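Local coordinates for protein putative HAD-hydrolase YfnB (PDB 3ED5) that is a putative hydrolase of the HAD superfamily that may act as a 5'-nucleotidase, removing phosphate from nucleotides, at residues F174-L186 / L198-P212. Residues are numbered along the deposited sequence; the frame is centred on the assembly and turned at random. Where two conformers were deposited one is given.
Sequences FSAEHTLIIGDSL and LDTCWMNPDMKPNVP
L186 lays its CD2 methyl over the six-membered ring of W202, 3.5 Å from the centroid and 15° off the normal, a CH-pi contact, while CB of N204 covers the opposite face. W202 reaches back toward the neighbouring strand end because its chi1 of -173° points CG away from its own backbone N, and NE1 donates to D184 O at 2.9 Å; that oxygen lies in the ring plane, although NE1 sits well above the carbonyl plane. A phenylalanine here would probably leave D184 O without this donor and the ring freer to tilt under L186. Strands 179-183 and 199-203 are the parallel pair of a beta-alpha-beta crossover through helix 186-195 in the Rossmann-like HAD core. I181 and G183 each donate and accept a backbone hydrogen bond between the two strands, C201 N to I181 O being 2.8 Å. Beta-branched I181 and T200 suit the strands and set their CG2 methyls side by side, 3.5 Å apart; on the other sheet face, I182 CG1 meets small C201 at CB. Where the pairing opens, a water links A176 O and T179 O to D199 N, and L198 CD2 fills in against T179 CB at 3.8 Å. Just past the C-terminal end of strand 179-183, the side chain of D184 comes close to that of D13, the probable nucleophile.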
# COMPACT_ATOMS: atom_id res chain seq x y z
N PHE A 174 -18.69 11.01 8.74
CA PHE A 174 -18.40 10.13 7.60
C PHE A 174 -19.64 9.90 6.73
O PHE A 174 -20.69 9.53 7.25
CB PHE A 174 -17.91 8.75 8.09
CG PHE A 174 -17.76 7.75 6.97
CD1 PHE A 174 -18.73 6.76 6.77
CD2 PHE A 174 -16.72 7.86 6.06
CE1 PHE A 174 -18.62 5.88 5.70
CE2 PHE A 174 -16.63 7.00 4.99
CZ PHE A 174 -17.59 6.00 4.83
N SER A 175 -19.48 10.10 5.42
CA SER A 175 -20.49 9.72 4.44
C SER A 175 -19.84 8.89 3.33
O SER A 175 -18.99 9.40 2.61
CB SER A 175 -21.13 10.99 3.83
OG SER A 175 -21.83 10.71 2.63
N ALA A 176 -20.27 7.63 3.18
CA ALA A 176 -19.75 6.77 2.11
C ALA A 176 -19.93 7.39 0.72
O ALA A 176 -19.00 7.36 -0.09
CB ALA A 176 -20.40 5.39 2.15
N GLU A 177 -21.10 7.99 0.48
CA GLU A 177 -21.42 8.56 -0.82
C GLU A 177 -20.43 9.66 -1.26
O GLU A 177 -20.27 9.91 -2.45
CB GLU A 177 -22.84 9.15 -0.76
CG GLU A 177 -23.32 9.70 -2.05
CD GLU A 177 -24.66 10.38 -1.91
OE1 GLU A 177 -25.35 10.12 -0.91
OE2 GLU A 177 -25.01 11.18 -2.80
N HIS A 178 -19.78 10.29 -0.30
CA HIS A 178 -18.85 11.40 -0.57
C HIS A 178 -17.41 11.02 -0.28
O HIS A 178 -16.57 11.90 -0.03
CB HIS A 178 -19.24 12.61 0.27
CG HIS A 178 -20.62 13.07 -0.03
ND1 HIS A 178 -20.91 13.93 -1.07
CD2 HIS A 178 -21.81 12.76 0.55
CE1 HIS A 178 -22.22 14.15 -1.11
NE2 HIS A 178 -22.78 13.44 -0.14
N THR A 179 -17.15 9.72 -0.30
CA THR A 179 -15.82 9.20 -0.04
C THR A 179 -15.29 8.40 -1.23
O THR A 179 -16.01 7.60 -1.83
CB THR A 179 -15.85 8.30 1.21
OG1 THR A 179 -16.34 9.05 2.32
CG2 THR A 179 -14.43 7.73 1.55
N LEU A 180 -14.00 8.58 -1.53
CA LEU A 180 -13.33 7.84 -2.59
C LEU A 180 -12.12 7.14 -1.99
O LEU A 180 -11.33 7.79 -1.26
CB LEU A 180 -12.86 8.82 -3.69
CG LEU A 180 -12.12 8.15 -4.88
CD1 LEU A 180 -13.06 7.24 -5.71
CD2 LEU A 180 -11.54 9.25 -5.79
N ILE A 181 -11.91 5.87 -2.33
CA ILE A 181 -10.64 5.24 -1.99
C ILE A 181 -9.77 5.12 -3.26
O ILE A 181 -10.26 4.71 -4.31
CB ILE A 181 -10.79 3.86 -1.29
CG1 ILE A 181 -9.39 3.26 -0.98
CG2 ILE A 181 -11.66 2.89 -2.12
CD1 ILE A 181 -9.46 1.98 -0.03
N ILE A 182 -8.50 5.48 -3.13
CA ILE A 182 -7.54 5.46 -4.24
C ILE A 182 -6.40 4.52 -3.88
O ILE A 182 -5.75 4.69 -2.84
CB ILE A 182 -6.94 6.87 -4.45
CG1 ILE A 182 -8.03 7.93 -4.67
CG2 ILE A 182 -5.95 6.87 -5.67
CD1 ILE A 182 -8.44 8.70 -3.40
N GLY A 183 -6.16 3.52 -4.71
CA GLY A 183 -5.06 2.58 -4.42
C GLY A 183 -4.73 1.72 -5.61
O GLY A 183 -5.49 1.67 -6.62
N ASP A 184 -3.60 1.02 -5.50
CA ASP A 184 -3.10 0.22 -6.63
C ASP A 184 -3.48 -1.25 -6.55
O ASP A 184 -3.32 -1.99 -7.54
CB ASP A 184 -1.57 0.31 -6.66
CG ASP A 184 -0.96 -0.45 -5.52
OD1 ASP A 184 -1.35 -0.21 -4.36
OD2 ASP A 184 -0.07 -1.28 -5.78
N SER A 185 -3.95 -1.70 -5.38
CA SER A 185 -4.26 -3.13 -5.19
C SER A 185 -5.72 -3.45 -5.49
O SER A 185 -6.63 -2.96 -4.81
CB SER A 185 -3.91 -3.58 -3.77
OG SER A 185 -4.45 -4.89 -3.53
N LEU A 186 -5.96 -4.30 -6.49
CA LEU A 186 -7.32 -4.76 -6.77
C LEU A 186 -7.93 -5.48 -5.58
O LEU A 186 -9.12 -5.34 -5.29
CB LEU A 186 -7.32 -5.74 -7.95
CG LEU A 186 -7.05 -5.10 -9.31
CD1 LEU A 186 -7.01 -6.26 -10.34
CD2 LEU A 186 -8.18 -4.16 -9.65
N LEU A 198 -17.88 2.04 -1.00
CA LEU A 198 -17.19 3.22 -1.54
C LEU A 198 -16.95 3.17 -3.04
O LEU A 198 -16.64 2.11 -3.59
CB LEU A 198 -15.83 3.41 -0.86
CG LEU A 198 -15.80 3.40 0.68
CD1 LEU A 198 -14.39 3.50 1.11
CD2 LEU A 198 -16.64 4.58 1.23
N ASP A 199 -16.98 4.34 -3.68
CA ASP A 199 -16.39 4.50 -5.01
C ASP A 199 -14.89 4.23 -4.88
O ASP A 199 -14.28 4.54 -3.85
CB ASP A 199 -16.64 5.92 -5.57
CG ASP A 199 -18.08 6.15 -6.00
OD1 ASP A 199 -18.86 5.18 -5.96
OD2 ASP A 199 -18.42 7.29 -6.38
N THR A 200 -14.32 3.63 -5.93
CA THR A 200 -12.90 3.26 -5.94
C THR A 200 -12.15 3.80 -7.17
O THR A 200 -12.71 3.87 -8.28
CB THR A 200 -12.75 1.71 -5.99
OG1 THR A 200 -13.56 1.21 -7.05
CG2 THR A 200 -13.23 1.06 -4.66
N CYS A 201 -10.87 4.13 -6.97
CA CYS A 201 -9.99 4.58 -8.06
C CYS A 201 -8.72 3.71 -8.08
O CYS A 201 -7.94 3.75 -7.15
CB CYS A 201 -9.64 6.06 -7.87
SG CYS A 201 -8.58 6.68 -9.22
N TRP A 202 -8.57 2.92 -9.14
CA TRP A 202 -7.47 2.00 -9.30
C TRP A 202 -6.29 2.70 -9.98
O TRP A 202 -6.40 3.10 -11.15
CB TRP A 202 -7.94 0.80 -10.15
CG TRP A 202 -6.91 -0.30 -10.25
CD1 TRP A 202 -5.94 -0.59 -9.33
CD2 TRP A 202 -6.79 -1.27 -11.30
NE1 TRP A 202 -5.20 -1.69 -9.76
CE2 TRP A 202 -5.71 -2.13 -10.95
CE3 TRP A 202 -7.49 -1.50 -12.50
CZ2 TRP A 202 -5.31 -3.19 -11.77
CZ3 TRP A 202 -7.10 -2.57 -13.30
CH2 TRP A 202 -6.01 -3.40 -12.94
N MSE A 203 -5.19 2.82 -9.24
CA MSE A 203 -3.93 3.32 -9.76
C MSE A 203 -3.26 2.15 -10.51
O MSE A 203 -2.86 1.15 -9.90
CB MSE A 203 -3.08 3.81 -8.58
CG MSE A 203 -1.68 4.25 -8.94
SE MSE A 203 -1.66 5.76 -10.17
CE MSE A 203 0.29 6.08 -10.17
N ASN A 204 -3.19 2.25 -11.83
CA ASN A 204 -2.68 1.15 -12.66
C ASN A 204 -1.78 1.69 -13.79
O ASN A 204 -2.10 1.56 -14.98
CB ASN A 204 -3.84 0.33 -13.22
CG ASN A 204 -3.38 -0.95 -13.92
OD1 ASN A 204 -2.29 -1.46 -13.67
ND2 ASN A 204 -4.20 -1.44 -14.84
N PRO A 205 -0.67 2.34 -13.41
CA PRO A 205 0.22 2.98 -14.39
C PRO A 205 0.74 2.02 -15.46
O PRO A 205 0.93 2.44 -16.60
CB PRO A 205 1.40 3.48 -13.54
CG PRO A 205 1.26 2.81 -12.21
CD PRO A 205 -0.21 2.51 -12.02
N ASP A 206 0.93 0.76 -15.09
CA ASP A 206 1.53 -0.22 -15.99
C ASP A 206 0.50 -1.03 -16.75
O ASP A 206 0.86 -1.96 -17.47
CB ASP A 206 2.45 -1.17 -15.22
CG ASP A 206 3.63 -0.46 -14.63
OD1 ASP A 206 4.11 0.52 -15.24
OD2 ASP A 206 4.07 -0.88 -13.54
N MSE A 207 -0.78 -0.67 -16.60
CA MSE A 207 -1.86 -1.30 -17.36
C MSE A 207 -1.85 -2.81 -17.17
O MSE A 207 -1.93 -3.59 -18.13
CB MSE A 207 -1.82 -0.91 -18.85
CG MSE A 207 -1.88 0.59 -19.05
SE MSE A 207 -1.72 1.18 -20.89
CE MSE A 207 -3.26 0.26 -21.61
N LYS A 208 -1.72 -3.20 -15.91
CA LYS A 208 -1.81 -4.59 -15.49
C LYS A 208 -3.19 -5.13 -15.80
O LYS A 208 -4.17 -4.37 -15.81
CB LYS A 208 -1.53 -4.71 -13.99
CG LYS A 208 -0.07 -4.40 -13.65
CD LYS A 208 0.14 -4.46 -12.13
CE LYS A 208 1.54 -3.97 -11.76
NZ LYS A 208 2.63 -4.81 -12.32
N PRO A 209 -3.28 -6.43 -16.08
CA PRO A 209 -4.59 -7.00 -16.30
C PRO A 209 -5.40 -7.05 -15.02
O PRO A 209 -4.87 -6.99 -13.90
CB PRO A 209 -4.27 -8.43 -16.78
CG PRO A 209 -2.97 -8.73 -16.15
CD PRO A 209 -2.21 -7.44 -16.20
N ASN A 210 -6.70 -7.14 -15.19
CA ASN A 210 -7.56 -7.35 -14.06
C ASN A 210 -7.97 -8.82 -13.94
O ASN A 210 -9.09 -9.18 -14.28
CB ASN A 210 -8.79 -6.44 -14.20
CG ASN A 210 -9.55 -6.31 -12.89
OD1 ASN A 210 -9.52 -7.22 -12.05
ND2 ASN A 210 -10.22 -5.18 -12.71
N VAL A 211 -7.05 -9.67 -13.47
CA VAL A 211 -7.27 -11.14 -13.41
C VAL A 211 -8.51 -11.51 -12.57
O VAL A 211 -9.37 -12.28 -13.04
CB VAL A 211 -6.00 -11.94 -12.96
CG1 VAL A 211 -6.18 -13.44 -13.21
CG2 VAL A 211 -4.73 -11.41 -13.66
N PRO A 212 -8.66 -10.92 -11.35
CA PRO A 212 -9.86 -11.25 -10.56
C PRO A 212 -11.17 -10.62 -11.06
O PRO A 212 -12.26 -10.99 -10.56
CB PRO A 212 -9.52 -10.74 -9.16
CG PRO A 212 -8.47 -9.72 -9.37
CD PRO A 212 -7.68 -10.13 -10.57
O HOH W 1 -18.28 6.66 -2.83
O HOH W 2 -1.80 -1.37 -10.16